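Uncharacterized protein DR_0571 (Deinococcus radiodurans R1, PDB 3C4N) has no established function but binds ADP and is probably an FAD-dependent oxidoreductase of the ETF-QO/FixC family. Local coordinates at residues A[64-69]-A[187-192]; A[89-94]-A[379-384]. All blocks are in the same frame, centred on the assembly; numbering follows the deposited sequence.

Contact 1: residues A[64-69]-A[187-192]. With ADP (adenosine-5'-diphosphate), chain C.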
loop_
_atom_site.group_PDB
_atom_site.type_symbol
_atom_site.label_atom_id
_atom_site.label_comp_id
_atom_site.label_asym_id
_atom_site.label_seq_id
_atom_site.Cartn_x
_atom_site.Cartn_y
_atom_site.Cartn_z
ATOM N N LEU A 64 -0.853 -13.182 4.841
ATOM C CA LEU A 64 0.195 -12.992 3.840
ATOM C C LEU A 64 0.755 -11.581 3.912
ATOM O O LEU A 64 -0.006 -10.631 4.028
ATOM C CB LEU A 64 -0.363 -13.249 2.433
ATOM C CG LEU A 64 0.545 -12.912 1.243
ATOM C CD1 LEU A 64 0.198 -13.836 0.072
ATOM C CD2 LEU A 64 0.386 -11.441 0.843
ATOM N N LEU A 65 2.076 -11.450 3.855
ATOM C CA LEU A 65 2.732 -10.137 3.911
ATOM C C LEU A 65 3.457 -9.883 2.582
ATOM O O LEU A 65 4.272 -10.693 2.158
ATOM C CB LEU A 65 3.758 -10.109 5.057
ATOM C CG LEU A 65 4.196 -8.793 5.727
ATOM C CD1 LEU A 65 5.669 -8.910 6.108
ATOM C CD2 LEU A 65 4.005 -7.613 4.814
ATOM N N LEU A 66 3.161 -8.766 1.932
ATOM C CA LEU A 66 3.801 -8.427 0.665
ATOM C C LEU A 66 4.914 -7.407 0.942
ATOM O O LEU A 66 4.658 -6.336 1.512
ATOM C CB LEU A 66 2.773 -7.821 -0.307
ATOM C CG LEU A 66 2.819 -8.181 -1.792
ATOM C CD1 LEU A 66 2.364 -6.992 -2.617
ATOM C CD2 LEU A 66 4.231 -8.591 -2.199
ATOM N N VAL A 67 6.144 -7.739 0.549
ATOM C CA VAL A 67 7.278 -6.837 0.770
ATOM C C VAL A 67 7.906 -6.377 -0.534
ATOM O O VAL A 67 8.262 -7.178 -1.399
ATOM C CB VAL A 67 8.388 -7.491 1.632
ATOM C CG1 VAL A 67 9.433 -6.435 2.049
ATOM C CG2 VAL A 67 7.774 -8.126 2.846
ATOM N N GLU A 68 8.045 -5.069 -0.652
ATOM C CA GLU A 68 8.602 -4.468 -1.835
ATOM C C GLU A 68 9.590 -3.387 -1.413
ATOM O O GLU A 68 9.296 -2.595 -0.521
ATOM C CB GLU A 68 7.449 -3.890 -2.639
ATOM C CG GLU A 68 7.846 -2.846 -3.604
ATOM C CD GLU A 68 8.741 -3.377 -4.677
ATOM O OE1 GLU A 68 9.608 -2.598 -5.127
ATOM O OE2 GLU A 68 8.572 -4.555 -5.079
ATOM N N GLU A 69 10.761 -3.351 -2.039
ATOM C CA GLU A 69 11.747 -2.347 -1.662
ATOM C C GLU A 69 11.508 -1.015 -2.338
ATOM O O GLU A 69 12.006 0.018 -1.891
ATOM C CB GLU A 69 13.165 -2.833 -1.959
ATOM C CG GLU A 69 13.459 -3.142 -3.413
ATOM C CD GLU A 69 14.874 -3.670 -3.603
ATOM O OE1 GLU A 69 15.248 -3.951 -4.773
ATOM O OE2 GLU A 69 15.599 -3.800 -2.579
ATOM N N ALA A 187 -4.214 -8.370 2.415
ATOM C CA ALA A 187 -2.808 -8.717 2.283
ATOM C C ALA A 187 -2.000 -7.650 3.010
ATOM O O ALA A 187 -2.239 -6.454 2.821
ATOM C CB ALA A 187 -2.406 -8.765 0.811
ATOM N N GLY A 188 -1.072 -8.078 3.857
ATOM C CA GLY A 188 -0.246 -7.120 4.556
ATOM C C GLY A 188 0.602 -6.451 3.495
ATOM O O GLY A 188 0.936 -7.085 2.495
ATOM N N LEU A 189 0.948 -5.186 3.680
ATOM C CA LEU A 189 1.756 -4.497 2.689
ATOM C C LEU A 189 2.917 -3.760 3.317
ATOM O O LEU A 189 2.755 -3.015 4.281
ATOM C CB LEU A 189 0.892 -3.518 1.894
ATOM C CG LEU A 189 1.481 -2.746 0.695
ATOM C CD1 LEU A 189 2.341 -1.593 1.168
ATOM C CD2 LEU A 189 2.259 -3.688 -0.197
ATOM N N LEU A 190 4.097 -3.977 2.763
ATOM C CA LEU A 190 5.292 -3.329 3.261
ATOM C C LEU A 190 6.055 -2.819 2.042
ATOM O O LEU A 190 6.500 -3.604 1.209
ATOM C CB LEU A 190 6.122 -4.345 4.040
ATOM C CG LEU A 190 6.687 -3.922 5.390
ATOM C CD1 LEU A 190 5.591 -3.356 6.283
ATOM C CD2 LEU A 190 7.334 -5.137 6.044
ATOM N N LEU A 191 6.182 -1.506 1.920
ATOM C CA LEU A 191 6.893 -0.922 0.793
ATOM C C LEU A 191 8.224 -0.349 1.253
ATOM O O LEU A 191 8.523 -0.341 2.447
ATOM C CB LEU A 191 6.054 0.184 0.155
ATOM C CG LEU A 191 4.669 -0.237 -0.329
ATOM C CD1 LEU A 191 3.880 0.987 -0.766
ATOM C CD2 LEU A 191 4.795 -1.224 -1.477
ATOM N N ASN A 192 9.013 0.128 0.296
ATOM C CA ASN A 192 10.317 0.714 0.575
ATOM C C ASN A 192 11.080 -0.085 1.627
ATOM O O ASN A 192 11.716 0.477 2.520
ATOM C CB ASN A 192 10.136 2.164 1.027
ATOM C CG ASN A 192 9.205 2.952 0.099
ATOM O OD1 ASN A 192 8.030 3.184 0.413
ATOM N ND2 ASN A 192 9.727 3.351 -1.052
HETATM P PB ADP C . 8.998 -9.552 -12.093
HETATM O O1B ADP C . 9.470 -10.936 -12.099
HETATM O O2B ADP C . 7.424 -9.486 -11.813
HETATM O O3B ADP C . 9.318 -8.842 -13.509
HETATM P PA ADP C . 10.045 -7.275 -11.232
HETATM O O1A ADP C . 11.474 -7.170 -11.583
HETATM O O2A ADP C . 9.161 -6.687 -12.454
HETATM O O3A ADP C . 9.652 -8.793 -10.892
HETATM O "O5'" ADP C . 9.673 -6.599 -9.831
HETATM C "C5'" ADP C . 9.838 -7.561 -8.836
HETATM C "C4'" ADP C . 9.995 -6.908 -7.488
HETATM O "O4'" ADP C . 10.810 -7.371 -6.380
HETATM C "C3'" ADP C . 10.603 -5.639 -8.002
HETATM O "O3'" ADP C . 9.576 -4.753 -8.450
HETATM C "C2'" ADP C . 11.421 -5.091 -6.830
HETATM O "O2'" ADP C . 10.977 -3.767 -6.490
HETATM C "C1'" ADP C . 11.191 -6.142 -5.708
HETATM N N9 ADP C . 12.366 -6.548 -5.006
HETATM C C8 ADP C . 13.575 -6.911 -5.619
HETATM N N7 ADP C . 14.466 -7.197 -4.685
HETATM C C5 ADP C . 13.884 -7.080 -3.462
HETATM C C6 ADP C . 14.268 -7.358 -2.124
HETATM N N6 ADP C . 15.400 -8.155 -1.849
HETATM N N1 ADP C . 13.402 -7.085 -1.123
HETATM C C2 ADP C . 12.187 -6.595 -1.366
HETATM N N3 ADP C . 11.758 -6.379 -2.555
HETATM C C4 ADP C . 12.535 -6.675 -3.675
#
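Leu66 and Leu190 hold the middle of this parallel strand pair: Leu190 N gives its hydrogen to Leu66 O at 2.7 Å, nearly along the C=O axis. Leu66 N in turn bonds Gly188 O at 2.8 Å, from well above that carbonyl's plane, and two more backbone bonds, Gly188 N to Leu64 O and Glu68 N to Leu190 O, complete the set. Leu65 CD2 lies 4.0 Å from Leu190 CB on one face of the sheet; on the other, Leu66 CD1 meets Leu189 CD2 at 4.1 Å. With strand 36-42 on the far side of 64-67, the pair belongs to the parallel part of the mixed sheet of a Rossmann-type nucleotide-binding domain. Glu68, an ADP-binding residue just past strand 64-67, lies beside the ribose, its carboxylate held by the amides of Gly70 and Ala44. Glu69 CB is 3.9 Å from ADP N3. With CG between backbone N and carbonyl carbon (chi1 61°), the extended chain crosses the adenine face: CG is 3.7 Å from ADP C4, CD 3.6 Å from C5. OE1 comes 3.3 Å from ADP N7; OE2 lies near C5 and C6. An alanine here would probably lose this cover from C4 to N7, leaving the adenine less firmly fixed.

Contact 2: residues A[89-94]-A[379-384]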
loop_
_atom_site.group_PDB
_atom_site.type_symbol
_atom_site.label_atom_id
_atom_site.label_comp_id
_atom_site.label_asym_id
_atom_site.label_seq_id
_atom_site.Cartn_x
_atom_site.Cartn_y
_atom_site.Cartn_z
ATOM N N GLN A 89 2.817 -16.781 -30.577
ATOM C CA GLN A 89 4.163 -17.095 -31.070
ATOM C C GLN A 89 5.172 -17.144 -29.933
ATOM O O GLN A 89 6.333 -17.492 -30.135
ATOM C CB GLN A 89 4.603 -16.073 -32.129
ATOM C CG GLN A 89 3.776 -16.143 -33.412
ATOM C CD GLN A 89 4.125 -15.060 -34.411
ATOM O OE1 GLN A 89 3.478 -14.931 -35.457
ATOM N NE2 GLN A 89 5.151 -14.272 -34.101
ATOM N N ASP A 90 4.731 -16.791 -28.734
ATOM C CA ASP A 90 5.628 -16.834 -27.599
ATOM C C ASP A 90 5.298 -18.010 -26.702
ATOM O O ASP A 90 5.691 -18.040 -25.539
ATOM C CB ASP A 90 5.555 -15.538 -26.799
ATOM C CG ASP A 90 6.312 -14.405 -27.456
ATOM O OD1 ASP A 90 6.985 -14.643 -28.491
ATOM O OD2 ASP A 90 6.243 -13.273 -26.923
ATOM N N ILE A 91 4.577 -18.981 -27.252
ATOM C CA ILE A 91 4.206 -20.167 -26.499
ATOM C C ILE A 91 5.144 -21.323 -26.839
ATOM O O ILE A 91 5.137 -21.825 -27.958
ATOM C CB ILE A 91 2.772 -20.625 -26.833
ATOM C CG1 ILE A 91 1.773 -19.486 -26.593
ATOM C CG2 ILE A 91 2.415 -21.853 -25.986
ATOM C CD1 ILE A 91 0.359 -19.790 -27.079
ATOM N N PRO A 92 5.983 -21.741 -25.883
ATOM C CA PRO A 92 6.892 -22.857 -26.158
ATOM C C PRO A 92 6.002 -24.094 -26.263
ATOM O O PRO A 92 4.845 -24.052 -25.844
ATOM C CB PRO A 92 7.775 -22.906 -24.912
ATOM C CG PRO A 92 7.818 -21.481 -24.466
ATOM C CD PRO A 92 6.369 -21.049 -24.642
ATOM N N ALA A 93 6.533 -25.187 -26.807
ATOM C CA ALA A 93 5.764 -26.419 -26.959
ATOM C C ALA A 93 5.402 -27.019 -25.608
ATOM O O ALA A 93 6.274 -27.248 -24.773
ATOM C CB ALA A 93 6.552 -27.426 -27.778
ATOM N N GLY A 94 4.112 -27.265 -25.390
ATOM C CA GLY A 94 3.671 -27.852 -24.136
ATOM C C GLY A 94 3.122 -26.837 -23.159
ATOM O O GLY A 94 2.566 -27.203 -22.126
ATOM N N ALA A 379 7.029 -13.561 -19.960
ATOM C CA ALA A 379 6.034 -13.252 -18.942
ATOM C C ALA A 379 4.729 -12.643 -19.469
ATOM O O ALA A 379 3.675 -12.823 -18.860
ATOM C CB ALA A 379 6.636 -12.351 -17.875
ATOM N N ASP A 380 4.777 -11.928 -20.584
ATOM C CA ASP A 380 3.548 -11.347 -21.101
ATOM C C ASP A 380 2.566 -12.428 -21.585
ATOM O O ASP A 380 1.350 -12.237 -21.528
ATOM C CB ASP A 380 3.853 -10.331 -22.222
ATOM C CG ASP A 380 4.682 -9.122 -21.721
ATOM O OD1 ASP A 380 4.356 -8.568 -20.636
ATOM O OD2 ASP A 380 5.648 -8.727 -22.423
ATOM N N THR A 381 3.079 -13.570 -22.032
ATOM C CA THR A 381 2.195 -14.636 -22.508
ATOM C C THR A 381 1.928 -15.735 -21.480
ATOM O O THR A 381 0.887 -16.388 -21.525
ATOM C CB THR A 381 2.765 -15.310 -23.777
ATOM O OG1 THR A 381 2.945 -14.327 -24.805
ATOM C CG2 THR A 381 1.813 -16.399 -24.286
ATOM N N LEU A 382 2.860 -15.916 -20.549
ATOM C CA LEU A 382 2.763 -16.982 -19.557
ATOM C C LEU A 382 2.912 -16.582 -18.079
ATOM O O LEU A 382 2.866 -17.451 -17.208
ATOM C CB LEU A 382 3.838 -18.022 -19.883
ATOM C CG LEU A 382 3.934 -18.505 -21.338
ATOM C CD1 LEU A 382 5.258 -19.220 -21.572
ATOM C CD2 LEU A 382 2.772 -19.409 -21.652
ATOM N N GLY A 383 3.091 -15.293 -17.792
ATOM C CA GLY A 383 3.293 -14.840 -16.416
ATOM C C GLY A 383 2.256 -15.180 -15.352
ATOM O O GLY A 383 2.593 -15.776 -14.335
ATOM N N LEU A 384 1.003 -14.785 -15.562
ATOM C CA LEU A 384 -0.049 -15.064 -14.590
ATOM C C LEU A 384 -0.139 -16.551 -14.260
ATOM O O LEU A 384 -0.157 -16.930 -13.093
ATOM C CB LEU A 384 -1.408 -14.569 -15.108
ATOM C CG LEU A 384 -1.586 -13.047 -15.202
ATOM C CD1 LEU A 384 -2.911 -12.672 -15.911
ATOM C CD2 LEU A 384 -1.567 -12.488 -13.791
HETATM O O HOH W 1 5.284 -12.335 -24.722
#
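A loop leans on the first turns of a helix here, through a few van der Waals touches and one bridging water: Asp90, Ile91 and Pro92 meet Thr381 and Leu382, with no direct hydrogen bond between the two segments. Asp90 points its CB at the helix, 3.5 Å from Thr381 OG1, and the two side chains cross at about a right angle. The water sits between their polar ends, hydrogen-bonded to Asp90 OD2 at 2.6 Å, probably as donor, and lying 3.1 Å from Thr381 OG1. Asp90 OD1 has a partner of its own, a salt bridge to Arg272, so the carboxylate is held through both oxygens. Thr381 places OG1 anti to its carbonyl carbon (chi1 -58°), which leaves CG2 to meet Ile91 CG1 at 3.9 Å. The helix, 379-398, is the last of the chain and follows strand 370-374 of the nucleotide-binding sheet; in FAD enzymes of this type the start of that helix usually faces the flavin ring, though the ligand bound here is ADP, about 12 Å from the side chain of Leu382. The loop belongs to the other part of the molecule, leading from strand 85-86 of the second sheet into helix 96-107. Pro92 and Leu382 reach toward each other tip to tip, Pro92 CD coming 3.7 Å from Leu382 CD1. Ile91 and Leu382 both touch Ala99 on helix 96-107, and Leu382 also rests on Pro360 and Pro361.

From the N terminus the chain lays down strand 36-42 and helix 46-58, then reaches 64-69, the first half of contact 1. It moves on to 89-94, the first half of contact 2, before returning to the nucleotide-binding sheet at 187-192, which closes a loop of 117 residues. Contact 2 closes much later, after 284 residues, when helix 379-398 begins. The two closures therefore cross rather than nest. Contact 1 joins neighbouring strands within one sheet, whereas contact 2 ties the chain's final helix to a loop leaving the second sheet. Their centres are 28 Å apart and their nearest atoms about 13 Å, without touching.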